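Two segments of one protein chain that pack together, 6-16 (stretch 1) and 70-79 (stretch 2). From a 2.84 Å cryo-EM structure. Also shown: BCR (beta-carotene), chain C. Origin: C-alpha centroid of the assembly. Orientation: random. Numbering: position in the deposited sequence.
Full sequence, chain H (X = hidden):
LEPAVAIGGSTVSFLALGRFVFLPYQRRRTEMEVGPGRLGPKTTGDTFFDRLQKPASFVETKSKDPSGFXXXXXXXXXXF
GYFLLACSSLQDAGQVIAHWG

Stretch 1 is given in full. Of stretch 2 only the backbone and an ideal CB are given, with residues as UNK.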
# COMPACT_ATOMS: atom_id res chain seq x y z
N ALA H 6 32.03 -44.02 44.88
CA ALA H 6 31.80 -42.66 44.37
C ALA H 6 30.36 -42.19 44.50
O ALA H 6 30.11 -40.99 44.47
CB ALA H 6 32.21 -42.58 42.91
N ILE H 7 29.42 -43.13 44.52
CA ILE H 7 27.97 -42.77 44.62
C ILE H 7 27.51 -43.10 46.04
O ILE H 7 26.41 -42.66 46.42
CB ILE H 7 27.13 -43.51 43.56
CG1 ILE H 7 25.68 -43.03 43.57
CG2 ILE H 7 27.23 -45.01 43.75
CD1 ILE H 7 24.88 -43.48 42.37
N GLY H 8 28.31 -43.88 46.77
CA GLY H 8 27.98 -44.23 48.16
C GLY H 8 28.50 -43.15 49.09
O GLY H 8 27.75 -42.70 49.98
N GLY H 9 29.75 -42.74 48.86
CA GLY H 9 30.39 -41.67 49.62
C GLY H 9 29.84 -40.32 49.27
O GLY H 9 30.11 -39.31 49.92
N SER H 10 29.06 -40.33 48.22
CA SER H 10 28.34 -39.21 47.71
C SER H 10 27.04 -38.99 48.43
O SER H 10 26.70 -37.86 48.79
CB SER H 10 27.89 -39.49 46.34
OG SER H 10 27.20 -38.33 46.05
N THR H 11 26.28 -40.08 48.56
CA THR H 11 24.95 -40.05 49.20
C THR H 11 25.08 -39.56 50.63
O THR H 11 24.42 -38.58 51.01
CB THR H 11 24.30 -41.44 49.26
OG1 THR H 11 24.13 -41.93 47.93
CG2 THR H 11 22.98 -41.44 49.99
N VAL H 12 25.94 -40.25 51.36
CA VAL H 12 26.09 -39.89 52.75
C VAL H 12 26.60 -38.46 52.91
O VAL H 12 26.14 -37.75 53.80
CB VAL H 12 26.97 -40.95 53.41
CG1 VAL H 12 28.33 -41.08 52.74
CG2 VAL H 12 27.11 -40.66 54.87
N SER H 13 27.51 -38.00 52.04
CA SER H 13 28.01 -36.63 52.18
C SER H 13 26.93 -35.62 51.86
O SER H 13 26.79 -34.61 52.56
CB SER H 13 29.25 -36.41 51.31
OG SER H 13 29.00 -36.77 49.97
N PHE H 14 26.12 -35.89 50.84
CA PHE H 14 25.03 -34.99 50.51
C PHE H 14 23.95 -35.01 51.59
O PHE H 14 23.39 -33.96 51.94
CB PHE H 14 24.49 -35.33 49.12
CG PHE H 14 25.17 -34.56 48.02
CD1 PHE H 14 24.90 -33.22 47.86
CD2 PHE H 14 26.10 -35.16 47.17
CE1 PHE H 14 25.51 -32.49 46.87
CE2 PHE H 14 26.72 -34.42 46.17
CZ PHE H 14 26.42 -33.08 46.02
N LEU H 15 23.70 -36.19 52.19
CA LEU H 15 22.71 -36.31 53.26
C LEU H 15 23.17 -35.62 54.53
O LEU H 15 22.41 -34.85 55.13
CB LEU H 15 22.42 -37.77 53.57
CG LEU H 15 21.76 -38.68 52.54
CD1 LEU H 15 21.69 -40.13 52.97
CD2 LEU H 15 20.43 -38.17 52.31
N ALA H 16 24.40 -35.90 54.98
CA ALA H 16 24.94 -35.29 56.19
C ALA H 16 25.10 -33.79 56.02
O ALA H 16 24.91 -33.05 56.99
CB ALA H 16 26.28 -35.92 56.57
N UNK H 70 12.61 -35.21 52.71
CA UNK H 70 13.85 -34.50 52.45
C UNK H 70 15.01 -35.46 52.46
O UNK H 70 16.01 -35.24 51.77
CB UNK H 70 14.07 -33.39 53.48
N UNK H 71 14.87 -36.55 53.22
CA UNK H 71 15.90 -37.57 53.26
C UNK H 71 15.99 -38.33 51.95
O UNK H 71 16.99 -38.99 51.70
CB UNK H 71 15.64 -38.54 54.41
N UNK H 72 14.93 -38.21 51.14
CA UNK H 72 14.87 -38.87 49.80
C UNK H 72 15.01 -37.80 48.71
O UNK H 72 15.31 -38.17 47.56
CB UNK H 72 13.56 -39.64 49.62
N UNK H 73 14.76 -36.54 49.07
CA UNK H 73 14.85 -35.45 48.11
C UNK H 73 16.30 -35.02 48.01
O UNK H 73 16.91 -35.18 46.95
CB UNK H 73 13.95 -34.28 48.51
N UNK H 74 16.89 -34.55 49.11
CA UNK H 74 18.28 -34.12 49.22
C UNK H 74 19.26 -35.24 48.90
O UNK H 74 20.46 -34.96 48.69
CB UNK H 74 18.55 -33.58 50.63
N UNK H 75 18.77 -36.49 48.91
CA UNK H 75 19.53 -37.69 48.63
C UNK H 75 19.79 -37.88 47.17
O UNK H 75 20.68 -38.65 46.82
CB UNK H 75 18.80 -38.92 49.18
N UNK H 76 19.10 -37.13 46.33
CA UNK H 76 19.31 -37.14 44.89
C UNK H 76 20.60 -36.45 44.54
O UNK H 76 21.01 -36.50 43.38
CB UNK H 76 18.14 -36.47 44.16
N UNK H 77 21.23 -35.82 45.53
CA UNK H 77 22.52 -35.21 45.33
C UNK H 77 23.55 -36.28 45.05
O UNK H 77 24.56 -36.00 44.43
CB UNK H 77 22.92 -34.37 46.54
N UNK H 78 23.20 -37.49 45.47
CA UNK H 78 24.05 -38.70 45.37
C UNK H 78 24.31 -39.08 43.91
O UNK H 78 25.35 -39.70 43.63
CB UNK H 78 23.39 -39.87 46.10
N UNK H 79 23.37 -38.71 43.03
CA UNK H 79 23.39 -39.09 41.67
C UNK H 79 23.41 -37.85 40.82
O UNK H 79 23.91 -37.89 39.69
CB UNK H 79 22.20 -39.99 41.33
C1 BCR C . 19.08 -43.15 61.70
C2 BCR C . 17.73 -42.89 62.35
C3 BCR C . 16.91 -44.18 62.42
C4 BCR C . 16.74 -44.79 61.03
C5 BCR C . 18.01 -44.79 60.23
C6 BCR C . 18.86 -43.77 60.34
C7 BCR C . 19.59 -43.24 59.17
C8 BCR C . 19.07 -43.14 57.96
C9 BCR C . 19.75 -42.61 56.78
C10 BCR C . 19.09 -42.35 55.51
C11 BCR C . 19.19 -42.63 54.12
C33 BCR C . 18.33 -45.94 59.32
C31 BCR C . 19.89 -44.12 62.54
C32 BCR C . 19.84 -41.84 61.51
C34 BCR C . 21.22 -42.34 56.88
C12 BCR C . 19.39 -42.85 52.94
C13 BCR C . 20.33 -43.24 51.94
C14 BCR C . 20.20 -43.12 50.58
C15 BCR C . 19.13 -42.62 49.77
C16 BCR C . 18.74 -42.14 48.56
C17 BCR C . 17.51 -41.83 48.27
C18 BCR C . 16.98 -41.65 47.03
C19 BCR C . 17.79 -41.81 45.80
C20 BCR C . 17.92 -41.69 44.48
C21 BCR C . 18.49 -41.77 43.17
C22 BCR C . 17.90 -41.46 41.99
C23 BCR C . 18.62 -41.62 40.71
C24 BCR C . 18.76 -40.58 39.63
C25 BCR C . 19.50 -40.87 38.39
C26 BCR C . 19.77 -42.11 38.02
C27 BCR C . 21.19 -42.43 37.61
C28 BCR C . 21.61 -41.42 36.56
C29 BCR C . 21.46 -40.00 37.09
C30 BCR C . 20.01 -39.72 37.51
C35 BCR C . 21.62 -43.82 52.44
C36 BCR C . 15.53 -41.31 46.91
C37 BCR C . 16.48 -40.98 41.97
C38 BCR C . 18.74 -43.20 37.98
C39 BCR C . 19.13 -39.62 36.27
C40 BCR C . 19.99 -38.43 38.30

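Position 70 lies out of reach of stretch 1: an ideal CB has nothing of it within 5.5 Å, so the contact does not limit the choice. The deposited residue is Gly70.

At position 71 CA-to-CB points sideways, and an ideal CB would sit 5.2 Å from Leu15 CD2, with room for it. Glycine, alanine or another small residue would suit. Gly71 is found; its carbonyl meets the leucine, Leu15 CD2 to Gly71 O being 3.6 Å.

Positions 72 and 73 both point away, and the helical backbone admits most side chains. At 72 the carotene passes nearby, favouring an apolar or aromatic group. Trp72 presents its ring edge to BCR C17. Position 73, less determined, holds His73.

Position 74 points sideways, its ideal CB 5.0 Å from Phe14 O and 5.2 Å from Leu15 CD2. A small or medium apolar residue is plausible. Ala74 is deposited; its methyl only borders the contact, CB staying 5.0 Å from stretch 1, while Phe14 CB lies 4.1 Å from Ala74 O.

Position 75 is more confined. Its ideal CB lies 3.6 Å from Leu15 CD2, and the polyene also runs close, so a small apolar group is the natural expectation. Ala75 fits: Ala75 CB is 3.7 Å from Leu15 CD2 and 3.3 Å from BCR C16, a methyl between two apolar surfaces.

Position 76 points away from stretch 1, which leaves it free on that side; the polyene is a few ångströms off, so an aliphatic chain is one plausible choice. Leu76 brings its CD1 to 3.2 Å from BCR C37.

Position 77 gives the strongest inference. CA-to-CB points toward stretch 1, and an ideal CB would lie 2.6 Å from Phe14 CD1, a clash. Only glycine fits this backbone and ring placement. Gly77 lets the ring close in: Gly77 CA is 3.9 Å from the Phe14 ring centroid, 15° off the normal, a CH-pi contact over the face.

Position 78 has the closest CA pairing, 4.2 Å between Thr11 CA and the CA of 78. Its ideal CB falls 2.9 Å from Thr11 OG1, an overlap that limits the model and supports no inference. Around the site lie the Ser10 and Thr11 hydroxyls, Ile7 and the polyene, so a medium-sized polar or aromatic side chain is among several candidates. His78 is deposited, with chi1 off-well at 114°. Its ND1 donates to Ala75 O at 2.9 Å, while Ser10 OG donates a weak hydrogen bond to His78 O at 3.3 Å. The ring edge meets Ile7 CG1, 3.1 Å from His78 CD2.

Position 79 points sideways, its ideal CB 4.5 Å from Ile7 CD1, so valine, isoleucine or leucine would suit. Val79 places CG2 3.6 Å from Ile7 CD1, and CG1 3.4 Å from BCR C27.

Stretch 2 (70-79) GGWHAALGHV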
# COMPACT_ATOMS: atom_id res chain seq x y z
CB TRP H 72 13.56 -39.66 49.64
CG TRP H 72 13.14 -40.44 50.85
CD1 TRP H 72 12.25 -40.04 51.80
CD2 TRP H 72 13.57 -41.75 51.23
NE1 TRP H 72 12.10 -41.02 52.75
CE2 TRP H 72 12.90 -42.08 52.43
CE3 TRP H 72 14.46 -42.69 50.68
CZ2 TRP H 72 13.10 -43.29 53.08
CZ3 TRP H 72 14.65 -43.89 51.33
CH2 TRP H 72 13.98 -44.18 52.51
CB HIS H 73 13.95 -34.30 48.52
CG HIS H 73 13.99 -33.19 47.53
ND1 HIS H 73 13.80 -33.39 46.18
CD2 HIS H 73 14.17 -31.87 47.71
CE1 HIS H 73 13.85 -32.22 45.57
NE2 HIS H 73 14.11 -31.29 46.47
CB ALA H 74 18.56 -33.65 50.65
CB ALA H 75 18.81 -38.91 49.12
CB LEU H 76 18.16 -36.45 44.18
CG LEU H 76 17.08 -37.29 43.54
CD1 LEU H 76 17.70 -38.08 42.42
CD2 LEU H 76 16.40 -38.20 44.54
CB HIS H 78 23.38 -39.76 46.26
CG HIS H 78 22.77 -41.00 45.71
ND1 HIS H 78 21.41 -41.21 45.72
CD2 HIS H 78 23.33 -42.18 45.34
CE1 HIS H 78 21.14 -42.43 45.29
NE2 HIS H 78 22.30 -43.03 45.02
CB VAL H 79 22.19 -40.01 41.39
CG1 VAL H 79 22.44 -40.73 40.30
CG2 VAL H 79 22.17 -41.13 42.34
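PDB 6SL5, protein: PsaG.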